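Local coordinates for protein alpha-1,3-glucanase (Streptomyces thermodiastaticus, PDB 7C7D) that probably hydrolyses the alpha-1,3-glucosidic linkages of alpha-1,3-glucan as the catalytic unit of a thermostable family GH87 glycosidase, at residues I432-K438 against R475-S481. Sequence-based numbering, arbitrary orientation.
Sequences IAISNQK and RVDSYDS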
loop_
_atom_site.group_PDB
_atom_site.type_symbol
_atom_site.label_atom_id
_atom_site.label_comp_id
_atom_site.label_asym_id
_atom_site.label_seq_id
_atom_site.Cartn_x
_atom_site.Cartn_y
_atom_site.Cartn_z
ATOM N N ILE A 432 0.623 -5.179 -9.870
ATOM C CA ILE A 432 -0.319 -4.268 -10.509
ATOM C C ILE A 432 -1.367 -5.096 -11.239
ATOM O O ILE A 432 -1.026 -6.029 -11.976
ATOM C CB ILE A 432 0.381 -3.321 -11.506
ATOM C CG1 ILE A 432 1.316 -2.358 -10.775
ATOM C CG2 ILE A 432 -0.643 -2.558 -12.344
ATOM C CD1 ILE A 432 2.234 -1.546 -11.695
ATOM N N ALA A 433 -2.640 -4.744 -11.053
ATOM C CA ALA A 433 -3.738 -5.329 -11.806
ATOM C C ALA A 433 -4.482 -4.234 -12.557
ATOM O O ALA A 433 -4.895 -3.235 -11.957
ATOM C CB ALA A 433 -4.703 -6.059 -10.871
ATOM N N ILE A 434 -4.633 -4.420 -13.870
ATOM C CA ILE A 434 -5.443 -3.557 -14.727
ATOM C C ILE A 434 -6.632 -4.414 -15.145
ATOM O O ILE A 434 -6.454 -5.411 -15.856
ATOM C CB ILE A 434 -4.651 -3.068 -15.952
ATOM C CG1 ILE A 434 -3.334 -2.389 -15.538
ATOM C CG2 ILE A 434 -5.529 -2.167 -16.845
ATOM C CD1 ILE A 434 -3.496 -1.186 -14.621
ATOM N N SER A 435 -7.831 -4.088 -14.662
ATOM C CA SER A 435 -8.882 -5.094 -14.599
ATOM C C SER A 435 -10.257 -4.556 -14.973
ATOM O O SER A 435 -10.611 -3.413 -14.662
ATOM C CB SER A 435 -8.943 -5.660 -13.184
ATOM O OG SER A 435 -9.995 -6.593 -13.081
ATOM N N ASN A 436 -11.044 -5.428 -15.612
ATOM C CA ASN A 436 -12.470 -5.221 -15.851
ATOM C C ASN A 436 -13.345 -6.082 -14.935
ATOM O O ASN A 436 -14.482 -6.415 -15.284
ATOM C CB ASN A 436 -12.823 -5.448 -17.322
ATOM C CG ASN A 436 -12.633 -4.199 -18.167
ATOM O OD1 ASN A 436 -12.646 -3.078 -17.650
ATOM N ND2 ASN A 436 -12.475 -4.383 -19.480
ATOM N N GLN A 437 -12.835 -6.454 -13.760
ATOM C CA GLN A 437 -13.642 -7.139 -12.750
ATOM C C GLN A 437 -14.550 -6.114 -12.081
ATOM O O GLN A 437 -14.072 -5.142 -11.489
ATOM C CB GLN A 437 -12.731 -7.810 -11.723
ATOM C CG GLN A 437 -13.480 -8.692 -10.726
ATOM C CD GLN A 437 -12.563 -9.573 -9.894
ATOM O OE1 GLN A 437 -11.343 -9.434 -9.930
ATOM N NE2 GLN A 437 -13.157 -10.479 -9.119
ATOM N N LYS A 438 -15.860 -6.325 -12.176
ATOM C CA LYS A 438 -16.780 -5.259 -11.788
ATOM C C LYS A 438 -17.155 -5.265 -10.310
ATOM O O LYS A 438 -17.323 -4.191 -9.718
ATOM C CB LYS A 438 -18.035 -5.281 -12.665
ATOM C CG LYS A 438 -18.926 -6.481 -12.484
ATOM C CD LYS A 438 -20.076 -6.411 -13.467
ATOM C CE LYS A 438 -20.978 -7.619 -13.358
ATOM N NZ LYS A 438 -22.117 -7.504 -14.303
ATOM N N ARG A 475 -0.779 -7.940 -14.144
ATOM C CA ARG A 475 -1.805 -8.594 -14.939
ATOM C C ARG A 475 -2.757 -7.600 -15.582
ATOM O O ARG A 475 -3.067 -6.543 -15.021
ATOM C CB ARG A 475 -2.574 -9.672 -14.168
ATOM C CG ARG A 475 -3.671 -9.185 -13.255
ATOM C CD ARG A 475 -4.435 -10.396 -12.692
ATOM N NE ARG A 475 -5.618 -9.978 -11.950
ATOM C CZ ARG A 475 -5.592 -9.570 -10.687
ATOM N NH1 ARG A 475 -4.455 -9.559 -9.999
ATOM N NH2 ARG A 475 -6.720 -9.179 -10.105
ATOM N N VAL A 476 -3.198 -7.965 -16.785
ATOM C CA VAL A 476 -4.328 -7.343 -17.463
ATOM C C VAL A 476 -5.426 -8.392 -17.499
ATOM O O VAL A 476 -5.211 -9.508 -17.991
ATOM C CB VAL A 476 -3.966 -6.856 -18.876
ATOM C CG1 VAL A 476 -5.173 -6.187 -19.525
ATOM C CG2 VAL A 476 -2.780 -5.901 -18.823
ATOM N N ASP A 477 -6.598 -8.042 -16.963
ATOM C CA ASP A 477 -7.620 -9.021 -16.597
ATOM C C ASP A 477 -8.966 -8.592 -17.177
ATOM O O ASP A 477 -9.625 -7.693 -16.649
ATOM C CB ASP A 477 -7.662 -9.115 -15.077
ATOM C CG ASP A 477 -8.457 -10.299 -14.563
ATOM O OD1 ASP A 477 -9.269 -10.877 -15.322
ATOM O OD2 ASP A 477 -8.273 -10.636 -13.364
ATOM N N SER A 478 -9.388 -9.247 -18.259
ATOM C CA SER A 478 -10.661 -8.946 -18.917
ATOM C C SER A 478 -11.817 -9.690 -18.235
ATOM O O SER A 478 -12.578 -10.436 -18.856
ATOM C CB SER A 478 -10.557 -9.338 -20.382
ATOM O OG SER A 478 -10.168 -10.700 -20.469
ATOM N N TYR A 479 -11.959 -9.455 -16.927
ATOM C CA TYR A 479 -12.748 -10.357 -16.090
ATOM C C TYR A 479 -14.220 -10.381 -16.503
ATOM O O TYR A 479 -14.772 -11.442 -16.821
ATOM C CB TYR A 479 -12.569 -9.971 -14.622
ATOM C CG TYR A 479 -13.076 -10.999 -13.632
ATOM C CD1 TYR A 479 -14.439 -11.241 -13.479
ATOM C CD2 TYR A 479 -12.193 -11.712 -12.830
ATOM C CE1 TYR A 479 -14.904 -12.173 -12.576
ATOM C CE2 TYR A 479 -12.656 -12.646 -11.914
ATOM C CZ TYR A 479 -14.014 -12.871 -11.798
ATOM O OH TYR A 479 -14.504 -13.794 -10.898
ATOM N N ASP A 480 -14.886 -9.229 -16.485
ATOM C CA ASP A 480 -16.299 -9.177 -16.847
ATOM C C ASP A 480 -16.560 -8.588 -18.225
ATOM O O ASP A 480 -17.711 -8.610 -18.682
ATOM C CB ASP A 480 -17.111 -8.428 -15.779
ATOM C CG ASP A 480 -17.262 -9.237 -14.501
ATOM O OD1 ASP A 480 -17.856 -10.338 -14.563
ATOM O OD2 ASP A 480 -16.766 -8.784 -13.448
ATOM N N SER A 481 -15.533 -8.082 -18.904
ATOM C CA SER A 481 -15.690 -7.557 -20.252
ATOM C C SER A 481 -14.314 -7.437 -20.894
ATOM O O SER A 481 -13.290 -7.390 -20.210
ATOM C CB SER A 481 -16.424 -6.209 -20.265
ATOM O OG SER A 481 -15.671 -5.203 -19.608
HETATM O O HOH W 1 -9.305 -8.755 -11.625
HETATM O O HOH W 2 -16.426 -5.099 -16.982
#
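One water oxygen joins both segments: S435 OG and R475 NH2 donate to it, while Q437 OE1 and D477 OD2 accept hydrogen bonds from the water. D477 OD2 also takes R475 NE at 3.1 Å, a salt bridge on its anti side; R475 NH1 bonds S430 and N405, D477 OD1 the backbone N of G507. With CG between backbone N and carbonyl carbon (chi1 80°), R475 places one guanidinium face against A433 CB, offset toward its rim, 3.6 Å from CZ. The strands run parallel, 4.7 Å between axes, and four backbone bonds from R475 N–I432 O to N436 N–D477 O fix the register A433–R475, I434–V476, S435–D477. Beyond them, the Q437 amide stacks on the Y479 ring, planes 4° apart; separately, Q437 CG makes a CH-pi contact over the ring face, 3.8 Å from the Y479 centroid. Replacing Y479 by an alanine is likely to strip Q437 of this stacking face, leaving the water at OE1 as its main side-chain hold here. N436 ND2 reaches S481 O at 3.2 Å from above the carbonyl plane, N436 OD1 taking L446 N. In this pectate lyase-like right-handed beta-helix, I432 and I434 pack on strand 449-458, while strands 407-410 and 502-505 flank the pair within its parallel sheet.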